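Periplasmic binding protein (Thermotoga lettingae TMO, PDB 4RY8) binds 5-methylthioribose between its two lobes and, as a periplasmic solute-binding protein, probably hands the sugar to a membrane transporter. Local coordinates at residues Ala19-Val24 with Ala58-Met63; Ile77-Pro82 with Val100-Val105; Val111-Gln116 with Pro276-Val281. All coordinates share one frame; numbering follows the deposited sequence.

How the contacts relate
Strand 17-22 comes first from the N terminus, and contact 1 sets its end against helix 57-69, closing a loop of 33 residues. Contact 2 closes a shorter one, 17 residues, where strands 74-78 and 98-102 lie side by side. Contact 3 closes the longest, 159 residues, pairing strand 113-115 with strand 278-280 after the chain has built most of the second sheet. The three loops follow in series; none nests in or crosses another. All reach the same parallel sheet. Contact 1 touches contact 2 through Val21 O and Asp78 N, contact 2 touches contact 3 through Thr101 O and Ile114 N, and contacts 2 and 3 both touch the bound sugar.

Contact 1 of 3, residues Ala19-Val24 with Ala58-Met63; sequences ALVREV and ARMVTM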
# COMPACT_ATOMS: atom_id res chain seq x y z
N ALA C 19 -13.50 3.11 29.55
CA ALA C 19 -12.32 2.39 30.02
C ALA C 19 -11.36 2.07 28.88
O ALA C 19 -11.75 1.54 27.84
CB ALA C 19 -12.72 1.09 30.72
N LEU C 20 -10.10 2.37 29.10
CA LEU C 20 -9.06 2.09 28.15
C LEU C 20 -8.26 0.97 28.73
O LEU C 20 -7.62 1.13 29.78
CB LEU C 20 -8.16 3.34 27.94
CG LEU C 20 -6.89 3.08 27.14
CD1 LEU C 20 -7.16 2.51 25.74
CD2 LEU C 20 -6.06 4.33 27.00
N VAL C 21 -8.31 -0.18 28.09
CA VAL C 21 -7.61 -1.36 28.58
C VAL C 21 -6.53 -1.69 27.58
O VAL C 21 -6.83 -2.07 26.45
CB VAL C 21 -8.56 -2.56 28.74
CG1 VAL C 21 -7.79 -3.79 29.22
CG2 VAL C 21 -9.65 -2.21 29.72
N ARG C 22 -5.27 -1.60 28.01
CA ARG C 22 -4.14 -1.74 27.13
C ARG C 22 -3.30 -2.91 27.46
O ARG C 22 -3.02 -3.13 28.60
CB ARG C 22 -3.20 -0.54 27.27
CG ARG C 22 -3.88 0.81 27.18
CD ARG C 22 -3.19 1.76 28.12
NE ARG C 22 -2.11 2.43 27.43
CZ ARG C 22 -1.01 2.91 27.99
NH1 ARG C 22 -0.73 2.81 29.30
NH2 ARG C 22 -0.15 3.52 27.20
N GLU C 23 -2.78 -3.58 26.45
CA GLU C 23 -1.82 -4.66 26.68
C GLU C 23 -0.46 -4.10 27.05
O GLU C 23 0.23 -4.64 27.91
CB GLU C 23 -1.69 -5.54 25.44
CG GLU C 23 -0.91 -6.84 25.68
CD GLU C 23 -0.48 -7.62 24.41
OE1 GLU C 23 -0.91 -7.32 23.27
OE2 GLU C 23 0.33 -8.56 24.54
N VAL C 24 -0.07 -3.01 26.41
CA VAL C 24 1.32 -2.61 26.40
C VAL C 24 1.38 -1.09 26.57
O VAL C 24 0.57 -0.39 26.00
CB VAL C 24 1.97 -3.03 25.05
CG1 VAL C 24 3.27 -2.27 24.76
CG2 VAL C 24 2.22 -4.53 25.05
N ALA C 58 -3.60 -12.73 31.22
CA ALA C 58 -4.54 -13.10 32.31
C ALA C 58 -4.93 -11.87 33.10
O ALA C 58 -6.09 -11.73 33.49
CB ALA C 58 -3.93 -14.15 33.23
N ARG C 59 -3.98 -10.98 33.33
CA ARG C 59 -4.27 -9.68 33.94
C ARG C 59 -5.20 -8.87 33.05
O ARG C 59 -6.09 -8.18 33.56
CB ARG C 59 -3.00 -8.87 34.26
N MET C 60 -5.00 -8.96 31.72
CA MET C 60 -5.83 -8.21 30.76
C MET C 60 -7.32 -8.58 30.83
O MET C 60 -8.19 -7.70 30.90
CB MET C 60 -5.29 -8.34 29.30
CG MET C 60 -5.50 -7.09 28.43
SD MET C 60 -4.86 -7.20 26.76
CE MET C 60 -5.54 -5.64 26.13
N VAL C 61 -7.60 -9.88 30.84
CA VAL C 61 -8.94 -10.41 31.01
C VAL C 61 -9.63 -9.95 32.30
O VAL C 61 -10.79 -9.51 32.25
CB VAL C 61 -8.90 -11.96 30.98
CG1 VAL C 61 -10.22 -12.60 31.43
CG2 VAL C 61 -8.52 -12.43 29.59
N THR C 62 -8.93 -10.03 33.45
CA THR C 62 -9.47 -9.50 34.73
C THR C 62 -9.74 -7.99 34.69
O THR C 62 -10.71 -7.51 35.28
CB THR C 62 -8.53 -9.77 35.95
OG1 THR C 62 -7.49 -8.77 36.00
CG2 THR C 62 -7.89 -11.12 35.88
N MET C 63 -8.89 -7.23 34.01
CA MET C 63 -9.13 -5.79 33.89
C MET C 63 -10.42 -5.51 33.10
O MET C 63 -11.19 -4.62 33.45
CB MET C 63 -7.93 -5.07 33.26
CG MET C 63 -6.69 -5.07 34.13
SD MET C 63 -5.12 -4.62 33.37
CE MET C 63 -4.15 -4.35 34.85
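Met60 reaches from helix 57-69 to the end of strand 17-22, and its long, flexible thioether suits the span between a helix and a sheet. Its CB bond points at the strand. The first torsion, chi1 -147°, lies away from a staggered position, but beyond CG the chain is fully extended, so that the sulfur and methyl are carried straight out from the helix. Met60 CG meets the side chain of Val21, 4.1 Å from its CG1, the two chains crossing obliquely. Met60 SD then passes Glu23 CB at 3.8 Å, roughly at right angles to that side chain. The methyl goes deepest and rests mainly against backbone: Met60 CE is 3.5 Å from Glu23 N and 3.8 Å from Val21 O, just where the strand gives way to a turn.

Val21 puts CG1 anti to its backbone N, and this branch also comes to 4.2 Å from Met63 CB; the rest of Met63 leads away. A beta-branched apolar residue suits such a site, since it is stiff and touches both Met60 and Met63, which are one turn apart on the helix. No hydrogen bond crosses the contact, which is van der Waals packing. Glu23 lends only its aliphatic part, its carboxylate turning off to accept a hydrogen bond from Gly80 N.

The short strand and helix segments run nearly antiparallel, 170° between their directions. Helix 57-69 covers the Val21 face of the parallel sheet, where Val21 meets Met60, Met63, Ile64 and Phe67, while helix 28-44 packs on the other, against Leu20 and Arg22, and strands 47-52 and 74-78 flank strand 17-22.

Contact 2 of 3, residues Ile77-Pro82 with Val100-Val105; sequences IDHGRP and VTFDLV. With SR1 (5-S-methyl-5-thio-alpha-D-ribofuranose), chain G.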
# COMPACT_ATOMS: atom_id res chain seq x y z
N ILE C 77 -10.40 -1.56 23.77
CA ILE C 77 -9.40 -2.59 23.84
C ILE C 77 -8.21 -2.29 22.92
O ILE C 77 -8.30 -2.28 21.68
CB ILE C 77 -9.99 -3.95 23.60
CG1 ILE C 77 -11.13 -4.16 24.60
CG2 ILE C 77 -8.91 -5.00 23.80
CD1 ILE C 77 -11.80 -5.49 24.49
N ASP C 78 -7.07 -2.08 23.56
CA ASP C 78 -5.84 -1.70 22.93
C ASP C 78 -4.84 -2.85 22.91
O ASP C 78 -4.32 -3.21 23.95
CB ASP C 78 -5.30 -0.56 23.75
CG ASP C 78 -4.30 0.23 23.02
OD1 ASP C 78 -3.34 -0.41 22.58
OD2 ASP C 78 -4.50 1.47 22.89
N HIS C 79 -4.54 -3.34 21.71
CA HIS C 79 -3.73 -4.53 21.50
C HIS C 79 -4.44 -5.75 22.13
O HIS C 79 -5.67 -5.78 22.22
CB HIS C 79 -2.30 -4.34 21.96
CG HIS C 79 -1.55 -3.33 21.17
ND1 HIS C 79 -2.00 -2.04 21.04
CD2 HIS C 79 -0.41 -3.41 20.45
CE1 HIS C 79 -1.16 -1.36 20.29
NE2 HIS C 79 -0.19 -2.16 19.91
N GLY C 80 -3.65 -6.73 22.55
CA GLY C 80 -4.19 -7.96 23.11
C GLY C 80 -4.28 -8.97 21.99
O GLY C 80 -3.95 -8.67 20.89
N ARG C 81 -4.76 -10.18 22.27
CA ARG C 81 -4.96 -11.17 21.21
C ARG C 81 -6.38 -11.67 21.24
O ARG C 81 -7.02 -11.64 22.28
CB ARG C 81 -3.97 -12.29 21.37
CG ARG C 81 -2.59 -11.77 21.04
CD ARG C 81 -1.55 -12.84 21.20
NE ARG C 81 -1.05 -12.90 22.56
CZ ARG C 81 -1.47 -13.74 23.50
NH1 ARG C 81 -0.88 -13.69 24.69
NH2 ARG C 81 -2.44 -14.62 23.29
N PRO C 82 -6.91 -12.09 20.09
CA PRO C 82 -8.33 -12.30 20.07
C PRO C 82 -8.73 -13.53 20.84
O PRO C 82 -9.79 -13.55 21.42
CB PRO C 82 -8.70 -12.46 18.59
CG PRO C 82 -7.43 -12.42 17.82
CD PRO C 82 -6.28 -12.21 18.76
N VAL C 100 -14.69 -0.65 21.19
CA VAL C 100 -13.96 -0.31 19.99
C VAL C 100 -12.58 -0.80 20.25
O VAL C 100 -12.17 -0.84 21.40
CB VAL C 100 -13.94 1.23 19.75
CG1 VAL C 100 -13.58 1.99 21.01
CG2 VAL C 100 -12.98 1.62 18.61
N THR C 101 -11.84 -1.19 19.22
CA THR C 101 -10.48 -1.61 19.41
C THR C 101 -9.49 -0.78 18.65
O THR C 101 -9.81 -0.11 17.64
CB THR C 101 -10.24 -3.09 19.06
OG1 THR C 101 -10.28 -3.23 17.65
CG2 THR C 101 -11.29 -3.96 19.67
N PHE C 102 -8.27 -0.80 19.18
CA PHE C 102 -7.10 -0.29 18.52
C PHE C 102 -6.20 -1.47 18.44
O PHE C 102 -5.87 -2.05 19.47
CB PHE C 102 -6.42 0.84 19.30
CG PHE C 102 -5.11 1.29 18.68
CD1 PHE C 102 -5.05 1.63 17.33
CD2 PHE C 102 -3.96 1.34 19.42
CE1 PHE C 102 -3.86 2.00 16.75
CE2 PHE C 102 -2.74 1.72 18.84
CZ PHE C 102 -2.71 2.04 17.50
N ASP C 103 -5.82 -1.85 17.24
CA ASP C 103 -4.83 -2.91 17.07
C ASP C 103 -5.29 -4.25 17.58
O ASP C 103 -4.49 -5.04 18.11
CB ASP C 103 -3.47 -2.55 17.69
CG ASP C 103 -2.62 -1.64 16.80
OD1 ASP C 103 -2.96 -1.42 15.63
OD2 ASP C 103 -1.55 -1.20 17.28
N LEU C 104 -6.58 -4.55 17.39
CA LEU C 104 -7.07 -5.95 17.64
C LEU C 104 -8.19 -6.23 16.68
O LEU C 104 -9.19 -5.49 16.64
CB LEU C 104 -7.64 -6.04 19.06
CG LEU C 104 -8.27 -7.40 19.45
CD1 LEU C 104 -7.12 -8.35 19.51
CD2 LEU C 104 -8.97 -7.31 20.78
N VAL C 105 -8.07 -7.35 15.97
CA VAL C 105 -9.01 -7.73 14.94
C VAL C 105 -10.17 -8.48 15.58
O VAL C 105 -9.96 -9.48 16.24
CB VAL C 105 -8.31 -8.64 13.90
CG1 VAL C 105 -9.32 -9.26 12.94
CG2 VAL C 105 -7.23 -7.87 13.18
CS SR1 G . 4.15 -4.15 20.47
S SR1 G . 3.07 -3.64 19.16
C5 SR1 G . 3.95 -2.10 18.83
C4 SR1 G . 3.28 -1.31 17.70
O4 SR1 G . 1.97 -1.09 18.09
C1 SR1 G . 1.54 0.25 17.78
O1 SR1 G . 0.51 0.14 16.85
C2 SR1 G . 2.70 1.03 17.19
O2 SR1 G . 2.61 1.43 15.80
C3 SR1 G . 3.86 0.07 17.42
O3 SR1 G . 4.72 0.04 16.29
O HOH W 1 -2.34 -6.52 19.13
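Phe102 O is held by one hydrogen bond and one weaker CA-H...O contact, from the end of the neighbouring strand and the loop after it. His79 N donates an almost straight bond of 2.9 Å to Phe102 O, nearly along the C=O axis, and Asp78 CA approaches Phe102 O at 3.5 Å. Behind it, Phe102 N donates to Ile77 O and Ile77 N to Val100 O, knitting the parallel strands together.

The His79 ring is held at both nitrogens. His79 ND1 donates to Asp78 OD1 at 2.6 Å, and His79 NE2 to the ring oxygen O4 of SR1 at 3.0 Å, with an N-H...O angle of 170°. An ether oxygen can only accept, so the imidazole probably carries both protons, a state that the nearby carboxylates of Asp78 and Asp103 would favour. Asp103 CB lies over one face of the His79 ring, 3.8 Å from its centroid, and Asp103 OD2 takes a very short hydrogen bond, 2.5 Å, from SR1 O1. Asp103 CG sits over the centre of the Phe102 ring, so one acid lies over a face of the phenyl group and the other, Asp78, at its edge.

Strand 74-78, helix 82-94, N-capped by Arg81, and strand 98-102 form a beta-alpha-beta crossover. His79, Phe102 and Asp103 of the pocket lie at the carboxyl ends of its strands, where type I periplasmic binding proteins hold their ligands, with Asp78 in the second shell.

On the Ile77 face, Leu104 CD2 meets Ile77 CG2 at 3.8 Å, while CD1 lies against Gly80 O and Pro82. Glycine fits at Gly80: with phi 94° and psi -179°, a side chain would press on the preceding carbonyl O. One water donates to both Gly80 O and Asp103 O; His79 O, buried near Leu104 CB, has no polar partner.

Contact 3 of 3, residues Val111-Gln116 with Pro276-Val281; sequences VPEIEQ and PKYLLV. With SR1 (5-S-methyl-5-thio-alpha-D-ribofuranose), chain G.
Four backbone hydrogen bonds join strands 113-115 and 278-280, which run parallel with 15° between them. Glu113 N donates to Lys277 O and Glu115 N to Leu279 O; in return Leu279 N donates to Glu113 O, the straightest of the set at 178°, and Val281 N to Glu115 O.

Charge is concentrated at Lys277. Bent at chi2 (54°), its chain brings Lys277 NZ to 2.9 Å from Glu113 OE2 in a salt bridge that meets the carboxylate from above its plane. NZ is ringed by four oxygens, Glu113 OE2 and the carbonyls of Val111, Val106 and Asp108, which must share its three protons. A water donates to Glu113 OE2 and is hydrogen-bonded to Tyr278 OH, while Glu113 OE1 lies near the edge of the Tyr278 ring. Arg163 of the second subunit is shared, forming salt bridges with both Glu113 and Glu115.

Apolar packing has one tight spot. Ile114 CG1 meets Leu279 CB at 4.0 Å on one face; on the other, Leu280 CD2 lies only 3.4 Å from Glu115 CG, itself in the crowded position. The acid of Glu115 also reaches Asp118 N and Lys152.

Beyond the strand, Gln116 extends to the sugar, its NE2 donating to SR1 O2 at 3.0 Å; Thr253 holds its OE1, which fixes the amide's orientation. With a lysine and an arginine beside it, Glu113 is probably ionised, and its buried charge would be largely offset by Lys277 and by Arg163 of the second subunit.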
# COMPACT_ATOMS: atom_id res chain seq x y z
N VAL C 111 -18.22 -3.79 16.59
CA VAL C 111 -16.94 -3.27 17.09
C VAL C 111 -16.09 -2.68 16.01
O VAL C 111 -15.42 -3.40 15.28
CB VAL C 111 -16.12 -4.42 17.69
CG1 VAL C 111 -14.80 -3.92 18.25
CG2 VAL C 111 -16.96 -5.14 18.73
N PRO C 112 -16.05 -1.35 15.94
CA PRO C 112 -15.12 -0.75 15.05
C PRO C 112 -13.70 -1.06 15.45
O PRO C 112 -13.38 -1.18 16.65
CB PRO C 112 -15.39 0.76 15.19
CG PRO C 112 -16.63 0.89 15.97
CD PRO C 112 -16.83 -0.38 16.71
N GLU C 113 -12.87 -1.22 14.42
CA GLU C 113 -11.47 -1.45 14.56
C GLU C 113 -10.66 -0.25 14.03
O GLU C 113 -10.68 0.07 12.83
CB GLU C 113 -11.07 -2.71 13.82
CG GLU C 113 -11.71 -3.98 14.31
CD GLU C 113 -11.35 -5.16 13.43
OE1 GLU C 113 -10.26 -5.13 12.78
OE2 GLU C 113 -12.14 -6.14 13.36
N ILE C 114 -9.94 0.40 14.94
CA ILE C 114 -8.96 1.46 14.62
C ILE C 114 -7.60 0.83 14.34
O ILE C 114 -7.11 -0.00 15.11
CB ILE C 114 -8.86 2.51 15.75
CG1 ILE C 114 -10.24 3.12 16.03
CG2 ILE C 114 -7.88 3.60 15.37
CD1 ILE C 114 -10.35 3.99 17.27
N GLU C 115 -6.98 1.18 13.23
CA GLU C 115 -5.57 0.90 13.06
C GLU C 115 -4.91 1.91 12.19
O GLU C 115 -5.59 2.78 11.62
CB GLU C 115 -5.38 -0.48 12.42
CG GLU C 115 -6.15 -0.66 11.13
CD GLU C 115 -5.56 -1.76 10.29
OE1 GLU C 115 -6.09 -2.90 10.32
OE2 GLU C 115 -4.54 -1.49 9.63
N GLN C 116 -3.59 1.79 12.08
CA GLN C 116 -2.81 2.75 11.30
C GLN C 116 -2.56 2.32 9.87
O GLN C 116 -1.57 2.76 9.24
CB GLN C 116 -1.50 2.97 11.98
CG GLN C 116 -1.67 3.48 13.38
CD GLN C 116 -0.38 3.46 14.14
OE1 GLN C 116 0.28 4.48 14.27
NE2 GLN C 116 -0.02 2.31 14.64
N PRO C 276 -18.10 3.48 11.10
CA PRO C 276 -17.53 2.54 10.16
C PRO C 276 -16.87 1.34 10.91
O PRO C 276 -16.43 1.47 12.05
CB PRO C 276 -16.49 3.38 9.42
CG PRO C 276 -16.96 4.81 9.55
CD PRO C 276 -17.73 4.89 10.82
N LYS C 277 -16.85 0.18 10.28
CA LYS C 277 -16.21 -0.98 10.86
C LYS C 277 -14.70 -0.79 10.94
O LYS C 277 -14.06 -1.26 11.88
CB LYS C 277 -16.58 -2.21 10.05
CG LYS C 277 -15.89 -3.53 10.44
CD LYS C 277 -16.01 -3.94 11.88
CE LYS C 277 -14.87 -4.92 12.19
NZ LYS C 277 -14.99 -5.58 13.51
N TYR C 278 -14.10 -0.12 9.94
CA TYR C 278 -12.66 0.10 9.90
C TYR C 278 -12.35 1.59 9.91
O TYR C 278 -12.87 2.32 9.10
CB TYR C 278 -12.03 -0.60 8.70
CG TYR C 278 -12.27 -2.12 8.77
CD1 TYR C 278 -11.60 -2.91 9.68
CD2 TYR C 278 -13.17 -2.72 7.95
CE1 TYR C 278 -11.86 -4.30 9.78
CE2 TYR C 278 -13.42 -4.08 8.01
CZ TYR C 278 -12.77 -4.85 8.94
OH TYR C 278 -13.04 -6.22 8.98
N LEU C 279 -11.55 2.03 10.88
CA LEU C 279 -11.11 3.41 11.01
C LEU C 279 -9.61 3.36 10.83
O LEU C 279 -8.85 3.01 11.74
CB LEU C 279 -11.54 4.00 12.36
CG LEU C 279 -13.05 4.24 12.59
CD1 LEU C 279 -13.38 4.64 14.01
CD2 LEU C 279 -13.66 5.26 11.65
N LEU C 280 -9.18 3.59 9.59
CA LEU C 280 -7.77 3.54 9.25
C LEU C 280 -7.17 4.97 9.32
O LEU C 280 -7.64 5.88 8.64
CB LEU C 280 -7.58 3.00 7.84
CG LEU C 280 -8.15 1.64 7.47
CD1 LEU C 280 -7.63 1.24 6.10
CD2 LEU C 280 -7.80 0.58 8.47
N VAL C 281 -6.18 5.14 10.19
CA VAL C 281 -5.39 6.35 10.24
C VAL C 281 -4.26 6.28 9.21
O VAL C 281 -3.43 5.38 9.26
CB VAL C 281 -4.82 6.62 11.66
CG1 VAL C 281 -4.12 7.99 11.69
CG2 VAL C 281 -5.95 6.62 12.69
CS SR1 G . 4.15 -4.15 20.47
S SR1 G . 3.07 -3.64 19.16
C5 SR1 G . 3.95 -2.10 18.83
C4 SR1 G . 3.28 -1.31 17.70
O4 SR1 G . 1.97 -1.09 18.09
C1 SR1 G . 1.54 0.25 17.78
O1 SR1 G . 0.51 0.14 16.85
C2 SR1 G . 2.70 1.03 17.19
O2 SR1 G . 2.61 1.43 15.80
C3 SR1 G . 3.86 0.07 17.42
O3 SR1 G . 4.72 0.04 16.29
O HOH W 2 -11.62 -7.30 10.97